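Local atomic coordinates of CurF (Lyngbya majuscula, PDB entry 5DP2), a protein that forms a cyclopropane ring in the biosynthesis of curacin A, as an unusual NADP-binding member of the enoyl reductase family. Residues L13-Y18 / K22-M27; R67-I72 / N77-V82; A188-S191 / V197-E200. One frame throughout, in Å; residues are numbered along the deposited sequence. Where two conformers were deposited one is given.

Contact 1: residues L13-Y18 / K22-M27; sequences LRIPSY and KNLTWM
L13 lies over one face of the W26 indole: its CD1 sits 4.1 Å from the centroid of the six-membered ring of W26 and only 13° off the ring normal, a CH-pi contact above the middle of the ring. The leucine takes this place because its CG stands anti to the backbone N (chi1 -169°), while CB of L13 packs at 3.9 Å from CZ3 of W26, so the two carbons lie along the same face. On its other flank the L13 side chain meets L24, whose CD2 fills the hollow between two neighbours, 3.9 Å from L13 CG and 3.7 Å from CG2 of I15. I15 and L24 run side by side, pointing the same way, whereas L13 slants across L24. Next to them R14 and T25 exchange two backbone hydrogen bonds, N of R14 to O of T25 and N of T25 to O of R14. On their face of the sheet the bent chain of M27 crosses R14 at about a right angle, its CG 3.7 Å from CB of R14. Farther on, the P16 ring sets CD against CB of N23 at 3.8 Å, and a water joins O of S17 to ND2 of N23. Helix 321-329 covers the apolar side through V321 and F325. This is a beta hairpin, strands 11-14 and 25-28 forming a two-stranded antiparallel sheet.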
loop_
_atom_site.group_PDB
_atom_site.type_symbol
_atom_site.label_atom_id
_atom_site.label_comp_id
_atom_site.label_asym_id
_atom_site.label_seq_id
_atom_site.Cartn_x
_atom_site.Cartn_y
_atom_site.Cartn_z
ATOM N N LEU A 13 4.647 -18.737 2.097
ATOM C CA LEU A 13 5.545 -18.283 1.023
ATOM C C LEU A 13 6.881 -17.867 1.638
ATOM O O LEU A 13 6.946 -17.071 2.569
ATOM C CB LEU A 13 4.884 -17.099 0.300
ATOM C CG LEU A 13 5.557 -16.685 -1.010
ATOM C CD1 LEU A 13 5.424 -17.758 -2.054
ATOM C CD2 LEU A 13 4.910 -15.383 -1.493
ATOM N N ARG A 14 7.972 -18.418 1.073
ATOM C CA ARG A 14 9.307 -18.202 1.595
ATOM C C ARG A 14 10.304 -18.130 0.448
ATOM O O ARG A 14 9.982 -18.479 -0.688
ATOM C CB ARG A 14 9.695 -19.344 2.565
ATOM C CG ARG A 14 8.781 -19.482 3.781
ATOM C CD ARG A 14 8.955 -18.376 4.807
ATOM N NE ARG A 14 10.114 -18.641 5.687
ATOM C CZ ARG A 14 10.058 -19.495 6.714
ATOM N NH1 ARG A 14 8.920 -20.025 7.109
ATOM N NH2 ARG A 14 11.171 -19.810 7.369
ATOM N N ILE A 15 11.517 -17.697 0.772
ATOM C CA ILE A 15 12.640 -17.722 -0.164
ATOM C C ILE A 15 13.861 -18.332 0.526
ATOM O O ILE A 15 14.028 -18.202 1.736
ATOM C CB ILE A 15 12.991 -16.315 -0.691
ATOM C CG1 ILE A 15 13.254 -15.323 0.438
ATOM C CG2 ILE A 15 11.919 -15.812 -1.639
ATOM C CD1 ILE A 15 13.777 -13.976 -0.016
ATOM N N PRO A 16 14.781 -18.906 -0.274
ATOM C CA PRO A 16 16.014 -19.432 0.295
ATOM C C PRO A 16 17.108 -18.382 0.405
ATOM O O PRO A 16 18.088 -18.579 1.146
ATOM C CB PRO A 16 16.419 -20.505 -0.711
ATOM C CG PRO A 16 15.888 -20.019 -2.015
ATOM C CD PRO A 16 14.567 -19.390 -1.648
ATOM N N SER A 17 16.990 -17.302 -0.360
ATOM C CA SER A 17 18.066 -16.333 -0.562
ATOM C C SER A 17 17.433 -15.204 -1.380
ATOM O O SER A 17 16.357 -15.380 -1.970
ATOM C CB SER A 17 19.254 -16.930 -1.321
ATOM O OG SER A 17 18.833 -17.477 -2.558
ATOM N N TYR A 18 18.124 -14.071 -1.448
ATOM C CA TYR A 18 17.658 -12.907 -2.205
ATOM C C TYR A 18 18.154 -12.935 -3.645
ATOM O O TYR A 18 19.229 -13.490 -3.948
ATOM C CB TYR A 18 18.169 -11.631 -1.554
ATOM C CG TYR A 18 17.593 -11.380 -0.182
ATOM C CD1 TYR A 18 16.231 -11.295 -0.003
ATOM C CD2 TYR A 18 18.392 -11.219 0.943
ATOM C CE1 TYR A 18 15.675 -11.063 1.252
ATOM C CE2 TYR A 18 17.841 -10.981 2.213
ATOM C CZ TYR A 18 16.467 -10.905 2.352
ATOM O OH TYR A 18 15.857 -10.675 3.580
ATOM N N LYS A 22 11.888 -16.111 -9.070
ATOM C CA LYS A 22 11.563 -17.517 -9.293
ATOM C C LYS A 22 11.857 -18.375 -8.080
ATOM O O LYS A 22 11.418 -19.525 -8.014
ATOM C CB LYS A 22 12.248 -18.079 -10.536
ATOM C CG LYS A 22 13.745 -18.266 -10.388
ATOM C CD LYS A 22 14.452 -18.569 -11.706
ATOM C CE LYS A 22 14.456 -20.046 -12.034
ATOM N NZ LYS A 22 15.185 -20.289 -13.315
ATOM N N ASN A 23 12.624 -17.871 -7.122
ATOM C CA ASN A 23 12.890 -18.657 -5.923
ATOM C C ASN A 23 11.805 -18.569 -4.836
ATOM O O ASN A 23 11.904 -19.263 -3.808
ATOM C CB ASN A 23 14.236 -18.295 -5.314
ATOM C CG ASN A 23 15.421 -18.685 -6.177
ATOM O OD1 ASN A 23 15.447 -19.750 -6.805
ATOM N ND2 ASN A 23 16.441 -17.849 -6.150
ATOM N N LEU A 24 10.750 -17.787 -5.062
ATOM C CA LEU A 24 9.582 -17.831 -4.167
ATOM C C LEU A 24 9.013 -19.257 -4.185
ATOM O O LEU A 24 8.795 -19.820 -5.249
ATOM C CB LEU A 24 8.531 -16.846 -4.660
ATOM C CG LEU A 24 8.827 -15.380 -4.342
ATOM C CD1 LEU A 24 8.030 -14.457 -5.248
ATOM C CD2 LEU A 24 8.545 -15.089 -2.872
ATOM N N THR A 25 8.750 -19.794 -2.993
ATOM C CA THR A 25 8.409 -21.186 -2.771
ATOM C C THR A 25 7.298 -21.283 -1.713
ATOM O O THR A 25 7.404 -20.644 -0.679
ATOM C CB THR A 25 9.678 -21.913 -2.243
ATOM O OG1 THR A 25 10.773 -21.734 -3.162
ATOM C CG2 THR A 25 9.424 -23.393 -1.992
ATOM N N TRP A 26 6.303 -22.148 -1.911
ATOM C CA TRP A 26 5.329 -22.466 -0.874
ATOM C C TRP A 26 5.933 -23.564 0.020
ATOM O O TRP A 26 6.012 -24.720 -0.371
ATOM C CB TRP A 26 4.011 -22.919 -1.480
ATOM C CG TRP A 26 3.231 -21.792 -2.127
ATOM C CD1 TRP A 26 3.006 -21.590 -3.464
ATOM C CD2 TRP A 26 2.574 -20.710 -1.437
ATOM N NE1 TRP A 26 2.261 -20.446 -3.640
ATOM C CE2 TRP A 26 1.978 -19.899 -2.413
ATOM C CE3 TRP A 26 2.430 -20.355 -0.079
ATOM C CZ2 TRP A 26 1.253 -18.759 -2.084
ATOM C CZ3 TRP A 26 1.678 -19.232 0.246
ATOM C CH2 TRP A 26 1.104 -18.445 -0.756
ATOM N N MET A 27 6.383 -23.175 1.204
ATOM C CA MET A 27 7.024 -24.110 2.124
ATOM C C MET A 27 6.003 -24.758 3.041
ATOM O O MET A 27 5.098 -24.087 3.554
ATOM C CB MET A 27 8.065 -23.390 2.951
ATOM C CG MET A 27 9.266 -22.971 2.124
ATOM S SD MET A 27 10.186 -24.327 1.374
ATOM C CE MET A 27 11.171 -24.899 2.759
HETATM O O HOH W 1 15.711 -15.122 -4.638
#

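Contact 2: residues R67-I72 / N77-V82; sequences RYRSGI and NLTFGV
R67 turns its guanidinium edge-on to the carbonyl of T79, and NE and NH2 of R67 both donate to O of T79, each at 2.9 Å. The oxygen lies in the guanidinium plane, but the two donors meet it differently: NH2 comes in the carbonyl plane and NE from 35° above it. Bends at chi2 and chi3 fold the arginine back over the 77-82 segment, where CD1 of L78, CD1 of F80 and CG1 of V82 gather obliquely round the planar group. The F80 ring is inclined at 54° to the guanidinium, with its CD1 3.6 Å from NH2 of R67. N55 takes a further hydrogen bond from that NH2. With an alanine here NE and NH2 are gone, and the T79 carbonyl oxygen would probably be left without these two donors, with a gap likely to open between L78 and V82.

The backbones belong to the long connection between helix 50-57 and strand 83-91 in the GroES-like part of the enoyl reductase, and a single bridge at Y68 and L78 joins them. On either side of it, N of T79 donates almost straight to O of R67 (177°) and N of R69 donates to O of N77 at 2.8 Å.

CD1 of L78 lies over one face of the Y68 ring, displaced toward the rim, 4.1 Å from the Y68 centroid; the tyrosine OH is hydrogen-bonded to the backbone O of E62. R69 crosses T79 at about a right angle, laying its CD 3.6 Å from CG2 of T79, while its guanidinium goes on to Q29 and Q12. At the far end ND2 of N77 donates to O of I72 at 2.9 Å, the acceptor close to the amide plane of N77 although the nitrogen stands above the carbonyl plane of I72.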
loop_
_atom_site.group_PDB
_atom_site.type_symbol
_atom_site.label_atom_id
_atom_site.label_comp_id
_atom_site.label_asym_id
_atom_site.label_seq_id
_atom_site.Cartn_x
_atom_site.Cartn_y
_atom_site.Cartn_z
ATOM N N ARG A 67 8.401 -9.102 10.155
ATOM C CA ARG A 67 8.535 -9.677 8.816
ATOM C C ARG A 67 9.374 -10.959 8.763
ATOM O O ARG A 67 9.506 -11.534 7.697
ATOM C CB ARG A 67 9.096 -8.664 7.830
ATOM C CG ARG A 67 8.119 -7.553 7.407
ATOM C CD ARG A 67 6.946 -8.026 6.572
ATOM N NE ARG A 67 7.324 -8.752 5.354
ATOM C CZ ARG A 67 7.819 -8.197 4.248
ATOM N NH1 ARG A 67 7.892 -6.889 4.084
ATOM N NH2 ARG A 67 8.230 -8.999 3.251
ATOM N N TYR A 68 9.920 -11.399 9.915
ATOM C CA TYR A 68 10.778 -12.582 9.946
ATOM C C TYR A 68 10.297 -13.599 10.947
ATOM O O TYR A 68 9.949 -13.260 12.092
ATOM C CB TYR A 68 12.216 -12.184 10.294
ATOM C CG TYR A 68 12.864 -11.282 9.276
ATOM C CD1 TYR A 68 13.536 -11.819 8.184
ATOM C CD2 TYR A 68 12.841 -9.902 9.395
ATOM C CE1 TYR A 68 14.180 -11.025 7.268
ATOM C CE2 TYR A 68 13.485 -9.096 8.482
ATOM C CZ TYR A 68 14.178 -9.651 7.430
ATOM O OH TYR A 68 14.887 -8.890 6.511
ATOM N N ARG A 69 10.350 -14.875 10.574
ATOM C CA ARG A 69 10.044 -15.928 11.523
ATOM C C ARG A 69 10.985 -15.859 12.724
ATOM O O ARG A 69 12.199 -15.730 12.573
ATOM C CB ARG A 69 10.160 -17.297 10.845
ATOM C CG ARG A 69 9.156 -17.530 9.724
ATOM C CD ARG A 69 7.697 -17.347 10.155
ATOM N NE ARG A 69 7.308 -18.224 11.254
ATOM C CZ ARG A 69 6.740 -19.413 11.095
ATOM N NH1 ARG A 69 6.448 -19.887 9.892
ATOM N NH2 ARG A 69 6.460 -20.158 12.161
ATOM N N SER A 70 10.368 -15.936 13.922
ATOM C CA SER A 70 11.051 -15.827 15.217
ATOM C C SER A 70 11.694 -14.486 15.464
ATOM O O SER A 70 12.400 -14.298 16.454
ATOM C CB SER A 70 12.089 -16.932 15.405
ATOM O OG SER A 70 11.457 -18.167 15.546
ATOM N N GLY A 71 11.448 -13.520 14.570
ATOM C CA GLY A 71 12.045 -12.208 14.692
ATOM C C GLY A 71 13.532 -12.181 14.404
ATOM O O GLY A 71 14.192 -11.237 14.775
ATOM N N ILE A 72 14.048 -13.220 13.742
ATOM C CA ILE A 72 15.473 -13.351 13.447
ATOM C C ILE A 72 15.694 -13.007 11.968
ATOM O O ILE A 72 15.137 -13.648 11.063
ATOM C CB ILE A 72 15.999 -14.755 13.802
ATOM C CG1 ILE A 72 15.898 -14.962 15.307
ATOM C CG2 ILE A 72 17.432 -14.929 13.311
ATOM C CD1 ILE A 72 16.269 -16.350 15.757
ATOM N N ASN A 77 14.196 -16.616 6.657
ATOM C CA ASN A 77 13.149 -16.377 7.653
ATOM C C ASN A 77 12.104 -15.364 7.183
ATOM O O ASN A 77 11.104 -15.168 7.873
ATOM C CB ASN A 77 13.767 -15.909 8.972
ATOM C CG ASN A 77 14.604 -16.975 9.638
ATOM O OD1 ASN A 77 14.602 -18.141 9.234
ATOM N ND2 ASN A 77 15.307 -16.567 10.690
ATOM N N LEU A 78 12.357 -14.667 6.078
ATOM C CA LEU A 78 11.449 -13.600 5.617
ATOM C C LEU A 78 10.094 -14.167 5.198
ATOM O O LEU A 78 10.021 -15.120 4.424
ATOM C CB LEU A 78 12.098 -12.873 4.435
ATOM C CG LEU A 78 11.334 -11.649 3.896
ATOM C CD1 LEU A 78 11.241 -10.518 4.902
ATOM C CD2 LEU A 78 11.993 -11.153 2.627
ATOM N N THR A 79 9.027 -13.523 5.689
ATOM C CA THR A 79 7.677 -13.821 5.242
ATOM C C THR A 79 7.125 -12.623 4.454
ATOM O O THR A 79 7.698 -11.533 4.451
ATOM C CB THR A 79 6.747 -14.200 6.416
ATOM O OG1 THR A 79 6.612 -13.092 7.308
ATOM C CG2 THR A 79 7.271 -15.366 7.209
ATOM N N PHE A 80 5.997 -12.878 3.795
ATOM C CA PHE A 80 5.368 -11.906 2.910
ATOM C C PHE A 80 3.893 -11.810 3.231
ATOM O O PHE A 80 3.294 -12.751 3.750
ATOM C CB PHE A 80 5.556 -12.334 1.440
ATOM C CG PHE A 80 6.991 -12.551 1.069
ATOM C CD1 PHE A 80 7.781 -11.504 0.652
ATOM C CD2 PHE A 80 7.586 -13.806 1.205
ATOM C CE1 PHE A 80 9.123 -11.680 0.390
ATOM C CE2 PHE A 80 8.929 -13.991 0.932
ATOM C CZ PHE A 80 9.694 -12.938 0.506
ATOM N N GLY A 81 3.318 -10.670 2.857
ATOM C CA GLY A 81 1.889 -10.428 3.018
ATOM C C GLY A 81 1.674 -9.394 4.107
ATOM O O GLY A 81 1.471 -9.747 5.292
ATOM N N VAL A 82 1.722 -8.124 3.725
ATOM C CA VAL A 82 1.625 -7.019 4.645
ATOM C C VAL A 82 0.170 -6.567 4.857
ATOM O O VAL A 82 -0.095 -5.601 5.574
ATOM C CB VAL A 82 2.568 -5.861 4.235
ATOM C CG1 VAL A 82 4.027 -6.295 4.305
ATOM C CG2 VAL A 82 2.225 -5.311 2.851
#

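Contact 3: residues A188-S191 / V197-E200; sequences ATTS and VLRE. With NAP (NADP nicotinamide-adenine-dinucleotide phosphate), chain B.
The beta-alpha-beta unit of the Rossmann-type nucleotide-binding domain is represented here by the end of strand 185-190 and the helix that follows it, at the edge of the NADP pocket. T190 and L198 reach toward each other, tip to tip: CD2 of L198 comes within 3.7 Å of CG2 of T190 and also touches CB of T190. A second, looser approach brings the same CD2 of L198 to 4.3 Å from CB of A188. One methyl thus meets two side chains that point from the strand toward the helix, alternate residues of the extended chain. The T190 torsion (chi1 -173°) swings OG1 away from the backbone N and turns the methyl to the leucine; the hydroxyl faces the cofactor side, where it bonds to S168, and its approach to the NADP phosphate is weak.

S191 holds the 2'-phosphate more firmly. Its OG bonds to O2X of NADP at 2.6 Å, and its N donates to the same O2X of NADP at 3.0 Å, so one residue grips a single phosphate oxygen twice. NE of R210 is hydrogen-bonded to OG of S191, a second-shell partner that probably helps to hold the hydroxyl in place. This phosphate distinguishes NADP from NAD.

Strand 185-190 runs between strands 205-208 and 161-164 in the parallel sheet. Helix 195-200 packs beside it, with V206 of the edge strand 205-208 touching both T190 and L198, and A167 touching L198.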
loop_
_atom_site.group_PDB
_atom_site.type_symbol
_atom_site.label_atom_id
_atom_site.label_comp_id
_atom_site.label_asym_id
_atom_site.label_seq_id
_atom_site.Cartn_x
_atom_site.Cartn_y
_atom_site.Cartn_z
ATOM N N ALA A 188 -2.205 13.927 -12.525
ATOM C CA ALA A 188 -1.649 12.572 -12.389
ATOM C C ALA A 188 -0.500 12.365 -13.334
ATOM O O ALA A 188 -0.467 12.920 -14.437
ATOM C CB ALA A 188 -2.741 11.552 -12.683
ATOM N N THR A 189 0.441 11.520 -12.911
ATOM C CA THR A 189 1.469 11.016 -13.835
ATOM C C THR A 189 1.419 9.497 -13.877
ATOM O O THR A 189 1.117 8.823 -12.885
ATOM C CB THR A 189 2.889 11.491 -13.501
ATOM O OG1 THR A 189 3.365 10.781 -12.349
ATOM C CG2 THR A 189 2.948 12.995 -13.310
ATOM N N THR A 190 1.727 8.950 -15.051
ATOM C CA THR A 190 1.821 7.508 -15.244
ATOM C C THR A 190 2.634 7.274 -16.528
ATOM O O THR A 190 2.965 8.198 -17.271
ATOM C CB THR A 190 0.414 6.857 -15.319
ATOM O OG1 THR A 190 0.541 5.454 -15.354
ATOM C CG2 THR A 190 -0.357 7.292 -16.549
ATOM N N SER A 191 2.946 6.013 -16.788
ATOM C CA SER A 191 3.744 5.688 -17.967
ATOM C C SER A 191 2.915 5.932 -19.238
ATOM O O SER A 191 1.673 5.847 -19.217
ATOM C CB SER A 191 4.191 4.245 -17.888
ATOM O OG SER A 191 5.048 4.029 -16.775
ATOM N N VAL A 197 -5.702 5.164 -20.095
ATOM C CA VAL A 197 -6.487 4.449 -19.109
ATOM C C VAL A 197 -6.919 5.410 -17.984
ATOM O O VAL A 197 -8.078 5.425 -17.561
ATOM C CB VAL A 197 -5.700 3.231 -18.542
ATOM C CG1 VAL A 197 -6.508 2.519 -17.466
ATOM C CG2 VAL A 197 -5.312 2.263 -19.653
ATOM N N LEU A 198 -5.991 6.239 -17.511
ATOM C CA LEU A 198 -6.303 7.177 -16.439
ATOM C C LEU A 198 -7.251 8.299 -16.934
ATOM O O LEU A 198 -8.137 8.755 -16.198
ATOM C CB LEU A 198 -5.056 7.779 -15.840
ATOM C CG LEU A 198 -4.448 6.902 -14.742
ATOM C CD1 LEU A 198 -4.320 5.411 -14.961
ATOM C CD2 LEU A 198 -3.195 7.514 -14.232
ATOM N N ARG A 199 -7.102 8.747 -18.174
ATOM C CA ARG A 199 -8.050 9.723 -18.715
ATOM C C ARG A 199 -9.459 9.108 -18.756
ATOM O O ARG A 199 -10.438 9.796 -18.416
ATOM C CB ARG A 199 -7.577 10.233 -20.080
ATOM C CG ARG A 199 -6.308 11.073 -20.006
ATOM C CD ARG A 199 -5.843 11.571 -21.377
ATOM N NE ARG A 199 -4.635 12.391 -21.245
ATOM C CZ ARG A 199 -3.693 12.544 -22.173
ATOM N NH1 ARG A 199 -3.780 11.937 -23.346
ATOM N NH2 ARG A 199 -2.620 13.264 -21.896
ATOM N N GLU A 200 -9.570 7.823 -19.115
ATOM C CA GLU A 200 -10.873 7.155 -19.152
ATOM C C GLU A 200 -11.490 7.039 -17.757
ATOM O O GLU A 200 -12.722 7.025 -17.603
ATOM C CB GLU A 200 -10.775 5.780 -19.822
ATOM C CG GLU A 200 -10.473 5.858 -21.309
ATOM C CD GLU A 200 -10.743 4.566 -22.051
ATOM O OE1 GLU A 200 -11.297 3.620 -21.442
ATOM O OE2 GLU A 200 -10.397 4.501 -23.255
HETATM P PA NAP B . 2.558 0.322 -7.322
HETATM O O1A NAP B . 1.369 -0.486 -7.712
HETATM O O2A NAP B . 2.437 1.799 -7.233
HETATM O O5B NAP B . 3.744 -0.090 -8.311
HETATM C C5B NAP B . 4.920 0.720 -8.438
HETATM C C4B NAP B . 4.687 1.973 -9.254
HETATM O O4B NAP B . 5.932 2.593 -9.476
HETATM C C3B NAP B . 4.045 1.731 -10.589
HETATM O O3B NAP B . 2.766 2.368 -10.589
HETATM C C2B NAP B . 4.998 2.361 -11.622
HETATM O O2B NAP B . 4.447 3.202 -12.595
HETATM C C1B NAP B . 5.893 3.237 -10.767
HETATM N N9A NAP B . 7.278 3.307 -11.213
HETATM C C8A NAP B . 8.292 2.424 -10.910
HETATM N N7A NAP B . 9.449 2.810 -11.495
HETATM C C5A NAP B . 9.177 3.943 -12.158
HETATM C C6A NAP B . 9.938 4.846 -12.959
HETATM N N6A NAP B . 11.249 4.617 -13.171
HETATM N N1A NAP B . 9.326 5.906 -13.473
HETATM C C2A NAP B . 8.023 6.102 -13.241
HETATM N N3A NAP B . 7.211 5.333 -12.510
HETATM C C4A NAP B . 7.785 4.258 -11.993
HETATM O O3 NAP B . 3.140 -0.215 -5.920
HETATM P PN NAP B . 2.610 0.041 -4.431
HETATM O O1N NAP B . 2.769 -1.228 -3.687
HETATM O O2N NAP B . 1.263 0.702 -4.455
HETATM O O5D NAP B . 3.696 1.032 -3.893
HETATM C C5D NAP B . 3.777 2.357 -4.466
HETATM C C4D NAP B . 5.131 3.007 -4.084
HETATM O O4D NAP B . 5.013 3.504 -2.777
HETATM C C3D NAP B . 6.320 2.039 -4.048
HETATM O O3D NAP B . 7.507 2.791 -4.334
HETATM C C2D NAP B . 6.300 1.529 -2.630
HETATM O O2D NAP B . 7.602 1.087 -2.234
HETATM C C1D NAP B . 5.834 2.744 -1.873
HETATM N N1N NAP B . 4.993 2.596 -0.665
HETATM C C2N NAP B . 5.375 3.187 0.490
HETATM C C3N NAP B . 4.621 3.099 1.657
HETATM C C7N NAP B . 5.088 3.773 2.901
HETATM O O7N NAP B . 4.482 3.473 3.907
HETATM N N7N NAP B . 6.118 4.657 2.830
HETATM C C4N NAP B . 3.425 2.374 1.635
HETATM C C5N NAP B . 3.052 1.778 0.437
HETATM C C6N NAP B . 3.844 1.899 -0.711
HETATM P P2B NAP B . 3.628 2.692 -13.870
HETATM O O1X NAP B . 2.320 2.115 -13.344
HETATM O O2X NAP B . 3.447 3.953 -14.666
HETATM O O3X NAP B . 4.478 1.645 -14.549
#

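Along the chain the contacts come in series, contact 1 closing before contact 2 opens and contact 3 following much later. The first two are neighbours, with centres 12 Å apart: R14 of the 11-14 and 25-28 hairpin packs against L78 and R69, L13 against F80, and Y18 against Y68, so the hairpin lies directly on the loop between helix 50-57 and strand 83-91. Contact 3 stands apart in the parallel nucleotide-binding sheet, its centre 34 Å from that of contact 1 and 35 Å from that of contact 2. NADP lies between the two regions: its 2'-phosphate meets contact 3, while the side chain of V82 in contact 2 is about 8 Å from the bound NADP.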